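PDB 1QYI: hypothetical protein from Staphylococcus aureus subsp. aureus, which is of unknown function but probably acts as a hydrolase of the haloacid dehalogenase (HAD) superfamily. Local coordinates for residues R58-L69 with L128-L137. Residues are numbered along the deposited sequence; the frame is centred on the assembly and turned at random.
Sequences RIFQKDKILNKL and LNEQLPLQFL
R58 and E130 form a salt bridge at one end of a contact between the tight turn that joins two helices and a mostly irregular segment, 128-137, that ends in a weak helical turn. The first of these joins helix 49-60 to helix 64-71 through a type I' turn from Q61 to K64. It belongs to the all-helical part that follows strand 3-6 of the HAD-like fold, before the chain returns to the parallel sheet. R58 NH2 donates to E130 OE1 at 3.2 Å, a bent bond of 139° at the donor hydrogen. It meets the oxygen from above the carboxylate plane, with the two flat groups 41° apart. L128 CD2 also lies against NH2.

Q61 lies across E130 at about a right angle. Its NE2 donates to R58 O at 2.7 Å, in the carbonyl plane and on a lone pair. This bond ties the amide back to the end of the first helix and fixes its rotation. A bend at chi2 (-75°) turns the amide back toward that carbonyl, and E130 CG packs against NE2. A water links the backbones here, donating to both I59 O and E130 O.

Past the turn the contact becomes apolar. I65 CG1 sits anti to its carbonyl carbon, and from it CD1 extends to P133 CG, 3.4 Å away. The same CG1 packs on L134 CB. P133 also touches H88, and F136 touches I87, so helix 77-93 backs the second segment. L137 CD1 touches both K68 CB and L69 CD2. K68 runs past L137 in the opposite direction. L69 crosses L137 at about a right angle, and L69 CD2 meets L137 CD1 at 3.5 Å.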
ATOM      1  N   ARG A  58       5.406   0.118  18.685  1.00 28.38           N
ATOM      2  CA  ARG A  58       5.925  -1.086  19.330  1.00 28.04           C
ATOM      3  C   ARG A  58       6.302  -2.167  18.322  1.00 27.69           C
ATOM      4  O   ARG A  58       7.406  -2.709  18.368  1.00 27.74           O
ATOM      5  CB  ARG A  58       4.898  -1.670  20.301  1.00 29.01           C
ATOM      6  CG  ARG A  58       4.637  -0.867  21.554  1.00 30.61           C
ATOM      7  CD  ARG A  58       3.782  -1.702  22.486  1.00 31.86           C
ATOM      8  NE  ARG A  58       4.504  -2.908  22.904  1.00 34.77           N
ATOM      9  CZ  ARG A  58       3.929  -4.008  23.384  1.00 34.13           C
ATOM     10  NH1 ARG A  58       2.608  -4.071  23.510  1.00 34.63           N
ATOM     11  NH2 ARG A  58       4.677  -5.042  23.740  1.00 33.20           N
ATOM     12  N   ILE A  59       5.373  -2.484  17.423  1.00 27.84           N
ATOM     13  CA  ILE A  59       5.592  -3.519  16.414  1.00 27.20           C
ATOM     14  C   ILE A  59       6.806  -3.232  15.526  1.00 27.77           C
ATOM     15  O   ILE A  59       7.706  -4.061  15.428  1.00 28.60           O
ATOM     16  CB  ILE A  59       4.330  -3.707  15.513  1.00 26.38           C
ATOM     17  CG1 ILE A  59       3.111  -4.053  16.368  1.00 25.34           C
ATOM     18  CG2 ILE A  59       4.566  -4.829  14.501  1.00 27.76           C
ATOM     19  CD1 ILE A  59       3.284  -5.315  17.210  1.00 26.09           C
ATOM     20  N   PHE A  60       6.841  -2.059  14.898  1.00 27.49           N
ATOM     21  CA  PHE A  60       7.943  -1.701  14.011  1.00 28.23           C
ATOM     22  C   PHE A  60       9.160  -1.000  14.633  1.00 28.74           C
ATOM     23  O   PHE A  60      10.129  -0.706  13.929  1.00 27.36           O
ATOM     24  CB  PHE A  60       7.422  -0.853  12.839  1.00 27.46           C
ATOM     25  CG  PHE A  60       6.428  -1.560  11.966  1.00 27.10           C
ATOM     26  CD1 PHE A  60       6.718  -2.807  11.430  1.00 25.94           C
ATOM     27  CD2 PHE A  60       5.201  -0.967  11.666  1.00 28.42           C
ATOM     28  CE1 PHE A  60       5.801  -3.463  10.605  1.00 27.03           C
ATOM     29  CE2 PHE A  60       4.275  -1.612  10.841  1.00 27.92           C
ATOM     30  CZ  PHE A  60       4.574  -2.861  10.310  1.00 27.53           C
ATOM     31  N   GLN A  61       9.106  -0.733  15.937  1.00 28.72           N
ATOM     32  CA  GLN A  61      10.204  -0.080  16.649  1.00 28.68           C
ATOM     33  C   GLN A  61      10.592   1.265  16.031  1.00 29.43           C
ATOM     34  O   GLN A  61      11.688   1.430  15.481  1.00 28.95           O
ATOM     35  CB  GLN A  61      11.418  -1.003  16.683  1.00 29.20           C
ATOM     36  CG  GLN A  61      11.145  -2.326  17.356  1.00 30.51           C
ATOM     37  CD  GLN A  61      11.066  -2.213  18.865  1.00 30.90           C
ATOM     38  OE1 GLN A  61      12.083  -2.065  19.545  1.00 32.74           O
ATOM     39  NE2 GLN A  61       9.853  -2.270  19.397  1.00 31.93           N
ATOM     40  N   LYS A  62       9.687   2.230  16.129  1.00 29.45           N
ATOM     41  CA  LYS A  62       9.919   3.553  15.574  1.00 30.56           C
ATOM     42  C   LYS A  62      10.057   3.479  14.065  1.00 31.23           C
ATOM     43  O   LYS A  62      10.710   4.322  13.451  1.00 31.94           O
ATOM     44  CB  LYS A  62      11.179   4.195  16.169  1.00 30.97           C
ATOM     45  CG  LYS A  62      10.987   4.849  17.543  1.00 30.56           C
ATOM     46  CD  LYS A  62       9.941   5.965  17.500  1.00 27.08           C
ATOM     47  CE  LYS A  62       9.769   6.619  18.865  1.00 26.84           C
ATOM     48  NZ  LYS A  62       8.776   7.733  18.856  1.00 27.07           N
ATOM     49  N   ASP A  63       9.448   2.462  13.467  1.00 30.30           N
ATOM     50  CA  ASP A  63       9.492   2.300  12.018  1.00 28.95           C
ATOM     51  C   ASP A  63      10.838   1.830  11.481  1.00 28.38           C
ATOM     52  O   ASP A  63      11.053   1.792  10.263  1.00 29.11           O
ATOM     53  CB  ASP A  63       9.077   3.604  11.346  1.00 26.33           C
ATOM     54  CG  ASP A  63       7.578   3.788  11.338  1.00 26.14           C
ATOM     55  OD1 ASP A  63       6.891   3.131  12.161  1.00 22.61           O
ATOM     56  OD2 ASP A  63       7.083   4.596  10.522  1.00 25.62           O
ATOM     57  N   LYS A  64      11.738   1.462  12.389  1.00 28.10           N
ATOM     58  CA  LYS A  64      13.045   0.966  11.995  1.00 27.50           C
ATOM     59  C   LYS A  64      12.874  -0.319  11.178  1.00 26.72           C
ATOM     60  O   LYS A  64      13.494  -0.469  10.130  1.00 25.91           O
ATOM     61  CB  LYS A  64      13.912   0.742  13.247  1.00 28.32           C
ATOM     62  CG  LYS A  64      14.428   2.056  13.864  1.00 31.36           C
ATOM     63  CD  LYS A  64      15.444   1.867  15.000  1.00 32.30           C
ATOM     64  CE  LYS A  64      14.840   1.191  16.228  1.00 34.24           C
ATOM     65  NZ  LYS A  64      15.797   1.163  17.379  1.00 33.96           N
ATOM     66  N   ILE A  65      12.015  -1.222  11.660  1.00 27.77           N
ATOM     67  CA  ILE A  65      11.717  -2.497  10.994  1.00 26.36           C
ATOM     68  C   ILE A  65      11.026  -2.194   9.662  1.00 24.62           C
ATOM     69  O   ILE A  65      11.319  -2.804   8.633  1.00 22.25           O
ATOM     70  CB  ILE A  65      10.748  -3.375  11.848  1.00 27.71           C
ATOM     71  CG1 ILE A  65      11.355  -3.673  13.217  1.00 29.68           C
ATOM     72  CG2 ILE A  65      10.473  -4.703  11.146  1.00 28.22           C
ATOM     73  CD1 ILE A  65      10.431  -4.459  14.133  1.00 30.22           C
ATOM     74  N   LEU A  66      10.115  -1.229   9.704  1.00 25.39           N
ATOM     75  CA  LEU A  66       9.343  -0.813   8.542  1.00 27.27           C
ATOM     76  C   LEU A  66      10.197  -0.214   7.422  1.00 28.32           C
ATOM     77  O   LEU A  66       9.903  -0.406   6.241  1.00 27.04           O
ATOM     78  CB  LEU A  66       8.274   0.186   8.986  1.00 26.58           C
ATOM     79  CG  LEU A  66       7.421   0.900   7.936  1.00 28.85           C
ATOM     80  CD1 LEU A  66       6.817  -0.092   6.946  1.00 28.78           C
ATOM     81  CD2 LEU A  66       6.328   1.678   8.651  1.00 29.54           C
ATOM     82  N   ASN A  67      11.255   0.505   7.793  1.00 28.95           N
ATOM     83  CA  ASN A  67      12.144   1.116   6.810  1.00 30.33           C
ATOM     84  C   ASN A  67      13.205   0.149   6.292  1.00 31.62           C
ATOM     85  O   ASN A  67      13.712   0.313   5.179  1.00 31.79           O
ATOM     86  CB  ASN A  67      12.829   2.348   7.402  1.00 31.31           C
ATOM     87  CG  ASN A  67      11.863   3.484   7.646  1.00 33.06           C
ATOM     88  OD1 ASN A  67      11.120   3.881   6.746  1.00 35.82           O
ATOM     89  ND2 ASN A  67      11.864   4.018   8.864  1.00 31.49           N
ATOM     90  N   LYS A  68      13.544  -0.855   7.100  1.00 32.04           N
ATOM     91  CA  LYS A  68      14.538  -1.847   6.705  1.00 35.24           C
ATOM     92  C   LYS A  68      13.953  -2.714   5.593  1.00 36.68           C
ATOM     93  O   LYS A  68      14.638  -3.034   4.624  1.00 37.13           O
ATOM     94  CB  LYS A  68      14.923  -2.734   7.899  1.00 37.25           C
ATOM     95  CG  LYS A  68      16.383  -3.224   7.914  1.00 37.06           C
ATOM     96  CD  LYS A  68      16.846  -3.802   6.572  1.00 39.40           C
ATOM     97  CE  LYS A  68      18.254  -4.409   6.657  1.00 39.36           C
ATOM     98  NZ  LYS A  68      19.303  -3.438   7.088  1.00 40.62           N
ATOM     99  N   LEU A  69      12.682  -3.088   5.738  1.00 38.31           N
ATOM    100  CA  LEU A  69      11.998  -3.917   4.751  1.00 37.83           C
ATOM    101  C   LEU A  69      11.925  -3.191   3.418  1.00 38.54           C
ATOM    102  O   LEU A  69      11.906  -3.820   2.360  1.00 41.10           O
ATOM    103  CB  LEU A  69      10.586  -4.253   5.230  1.00 36.74           C
ATOM    104  CG  LEU A  69      10.472  -4.954   6.589  1.00 36.68           C
ATOM    105  CD1 LEU A  69       9.010  -5.005   7.001  1.00 37.22           C
ATOM    106  CD2 LEU A  69      11.057  -6.351   6.513  1.00 36.42           C
ATOM    107  N   LEU A 128       7.352 -10.822  24.356  1.00 32.57           N
ATOM    108  CA  LEU A 128       7.368 -10.442  22.947  1.00 36.08           C
ATOM    109  C   LEU A 128       8.697 -10.249  22.216  1.00 37.52           C
ATOM    110  O   LEU A 128       8.922 -10.869  21.167  1.00 39.24           O
ATOM    111  CB  LEU A 128       6.509  -9.200  22.754  1.00 37.66           C
ATOM    112  CG  LEU A 128       6.129  -8.886  21.310  1.00 39.42           C
ATOM    113  CD1 LEU A 128       5.645 -10.130  20.561  1.00 38.28           C
ATOM    114  CD2 LEU A 128       5.043  -7.834  21.357  1.00 39.95           C
ATOM    115  N   ASN A 129       9.565  -9.398  22.758  1.00 36.22           N
ATOM    116  CA  ASN A 129      10.857  -9.099  22.138  1.00 36.71           C
ATOM    117  C   ASN A 129      10.641  -8.561  20.715  1.00 37.27           C
ATOM    118  O   ASN A 129      11.037  -9.189  19.726  1.00 36.92           O
ATOM    119  CB  ASN A 129      11.746 -10.347  22.101  1.00 36.34           C
ATOM    120  CG  ASN A 129      13.121 -10.077  21.491  1.00 36.33           C
ATOM    121  OD1 ASN A 129      13.909 -11.000  21.290  1.00 40.39           O
ATOM    122  ND2 ASN A 129      13.410  -8.815  21.196  1.00 34.31           N
ATOM    123  N   GLU A 130      10.024  -7.383  20.630  1.00 38.26           N
ATOM    124  CA  GLU A 130       9.709  -6.751  19.352  1.00 38.20           C
ATOM    125  C   GLU A 130      10.904  -6.216  18.581  1.00 37.86           C
ATOM    126  O   GLU A 130      10.759  -5.395  17.681  1.00 37.79           O
ATOM    127  CB  GLU A 130       8.660  -5.641  19.549  1.00 38.48           C
ATOM    128  CG  GLU A 130       8.809  -4.795  20.814  1.00 38.06           C
ATOM    129  CD  GLU A 130       8.544  -5.573  22.097  1.00 36.94           C
ATOM    130  OE1 GLU A 130       7.377  -5.940  22.354  1.00 36.82           O
ATOM    131  OE2 GLU A 130       9.519  -5.823  22.839  1.00 33.94           O
ATOM    132  N   GLN A 131      12.088  -6.702  18.916  1.00 38.18           N
ATOM    133  CA  GLN A 131      13.286  -6.263  18.225  1.00 38.82           C
ATOM    134  C   GLN A 131      13.793  -7.422  17.350  1.00 39.44           C
ATOM    135  O   GLN A 131      14.579  -7.226  16.417  1.00 38.87           O
ATOM    136  CB  GLN A 131      14.351  -5.864  19.248  1.00 39.74           C
ATOM    137  CG  GLN A 131      15.457  -4.972  18.705  1.00 41.70           C
ATOM    138  CD  GLN A 131      15.145  -3.485  18.799  1.00 42.47           C
ATOM    139  OE1 GLN A 131      14.314  -2.947  18.061  1.00 44.33           O
ATOM    140  NE2 GLN A 131      15.805  -2.818  19.730  1.00 43.51           N
ATOM    141  N   LEU A 132      13.316  -8.628  17.645  1.00 39.34           N
ATOM    142  CA  LEU A 132      13.718  -9.824  16.916  1.00 39.98           C
ATOM    143  C   LEU A 132      13.662  -9.700  15.388  1.00 41.87           C
ATOM    144  O   LEU A 132      14.652  -9.985  14.704  1.00 41.98           O
ATOM    145  CB  LEU A 132      12.871 -11.024  17.358  1.00 38.20           C
ATOM    146  CG  LEU A 132      13.322 -12.368  16.778  1.00 38.91           C
ATOM    147  CD1 LEU A 132      14.741 -12.666  17.240  1.00 40.19           C
ATOM    148  CD2 LEU A 132      12.375 -13.470  17.220  1.00 39.05           C
ATOM    149  N   PRO A 133      12.508  -9.277  14.830  1.00 42.46           N
ATOM    150  CA  PRO A 133      12.418  -9.151  13.371  1.00 40.92           C
ATOM    151  C   PRO A 133      13.521  -8.275  12.779  1.00 39.66           C
ATOM    152  O   PRO A 133      14.073  -8.587  11.721  1.00 38.64           O
ATOM    153  CB  PRO A 133      11.012  -8.584  13.154  1.00 41.22           C
ATOM    154  CG  PRO A 133      10.704  -7.883  14.446  1.00 42.62           C
ATOM    155  CD  PRO A 133      11.272  -8.806  15.483  1.00 41.85           C
ATOM    156  N   LEU A 134      13.851  -7.193  13.473  1.00 39.68           N
ATOM    157  CA  LEU A 134      14.895  -6.281  13.016  1.00 39.89           C
ATOM    158  C   LEU A 134      16.258  -6.956  13.102  1.00 40.44           C
ATOM    159  O   LEU A 134      17.124  -6.739  12.258  1.00 40.01           O
ATOM    160  CB  LEU A 134      14.895  -5.018  13.875  1.00 38.84           C
ATOM    161  CG  LEU A 134      15.887  -3.935  13.474  1.00 38.31           C
ATOM    162  CD1 LEU A 134      15.512  -3.387  12.109  1.00 39.12           C
ATOM    163  CD2 LEU A 134      15.875  -2.832  14.511  1.00 39.63           C
ATOM    164  N   GLN A 135      16.445  -7.765  14.139  1.00 41.82           N
ATOM    165  CA  GLN A 135      17.698  -8.476  14.340  1.00 43.21           C
ATOM    166  C   GLN A 135      17.681  -9.747  13.492  1.00 44.44           C
ATOM    167  O   GLN A 135      18.558 -10.604  13.596  1.00 46.27           O
ATOM    168  CB  GLN A 135      17.867  -8.824  15.813  1.00 43.69           C
ATOM    169  CG  GLN A 135      17.849  -7.606  16.726  1.00 43.74           C
ATOM    170  CD  GLN A 135      17.833  -7.988  18.193  1.00 43.66           C
ATOM    171  OE1 GLN A 135      18.029  -7.144  19.065  1.00 43.93           O
ATOM    172  NE2 GLN A 135      17.591  -9.265  18.470  1.00 43.61           N
ATOM    173  N   PHE A 136      16.660  -9.856  12.654  1.00 44.97           N
ATOM    174  CA  PHE A 136      16.515 -10.986  11.758  1.00 44.85           C
ATOM    175  C   PHE A 136      17.034 -10.571  10.383  1.00 45.23           C
ATOM    176  O   PHE A 136      17.736 -11.330   9.721  1.00 45.31           O
ATOM    177  CB  PHE A 136      15.040 -11.392  11.664  1.00 44.42           C
ATOM    178  CG  PHE A 136      14.705 -12.179  10.428  1.00 43.79           C
ATOM    179  CD1 PHE A 136      15.170 -13.480  10.260  1.00 44.60           C
ATOM    180  CD2 PHE A 136      13.948 -11.603   9.411  1.00 43.23           C
ATOM    181  CE1 PHE A 136      14.884 -14.192   9.096  1.00 45.17           C
ATOM    182  CE2 PHE A 136      13.659 -12.305   8.246  1.00 43.90           C
ATOM    183  CZ  PHE A 136      14.127 -13.601   8.086  1.00 44.79           C
ATOM    184  N   LEU A 137      16.685  -9.355   9.974  1.00 45.23           N
ATOM    185  CA  LEU A 137      17.076  -8.815   8.674  1.00 46.60           C
ATOM    186  C   LEU A 137      18.550  -8.418   8.598  1.00 48.54           C
ATOM    187  O   LEU A 137      19.080  -8.183   7.513  1.00 47.13           O
ATOM    188  CB  LEU A 137      16.194  -7.606   8.339  1.00 43.55           C
ATOM    189  CG  LEU A 137      14.681  -7.811   8.479  1.00 39.40           C
ATOM    190  CD1 LEU A 137      14.000  -6.472   8.463  1.00 38.00           C
ATOM    191  CD2 LEU A 137      14.160  -8.713   7.383  1.00 35.82           C
TER
HETATM  192  O   HOH W   1       8.684  -6.249  16.302  1.00 25.62           O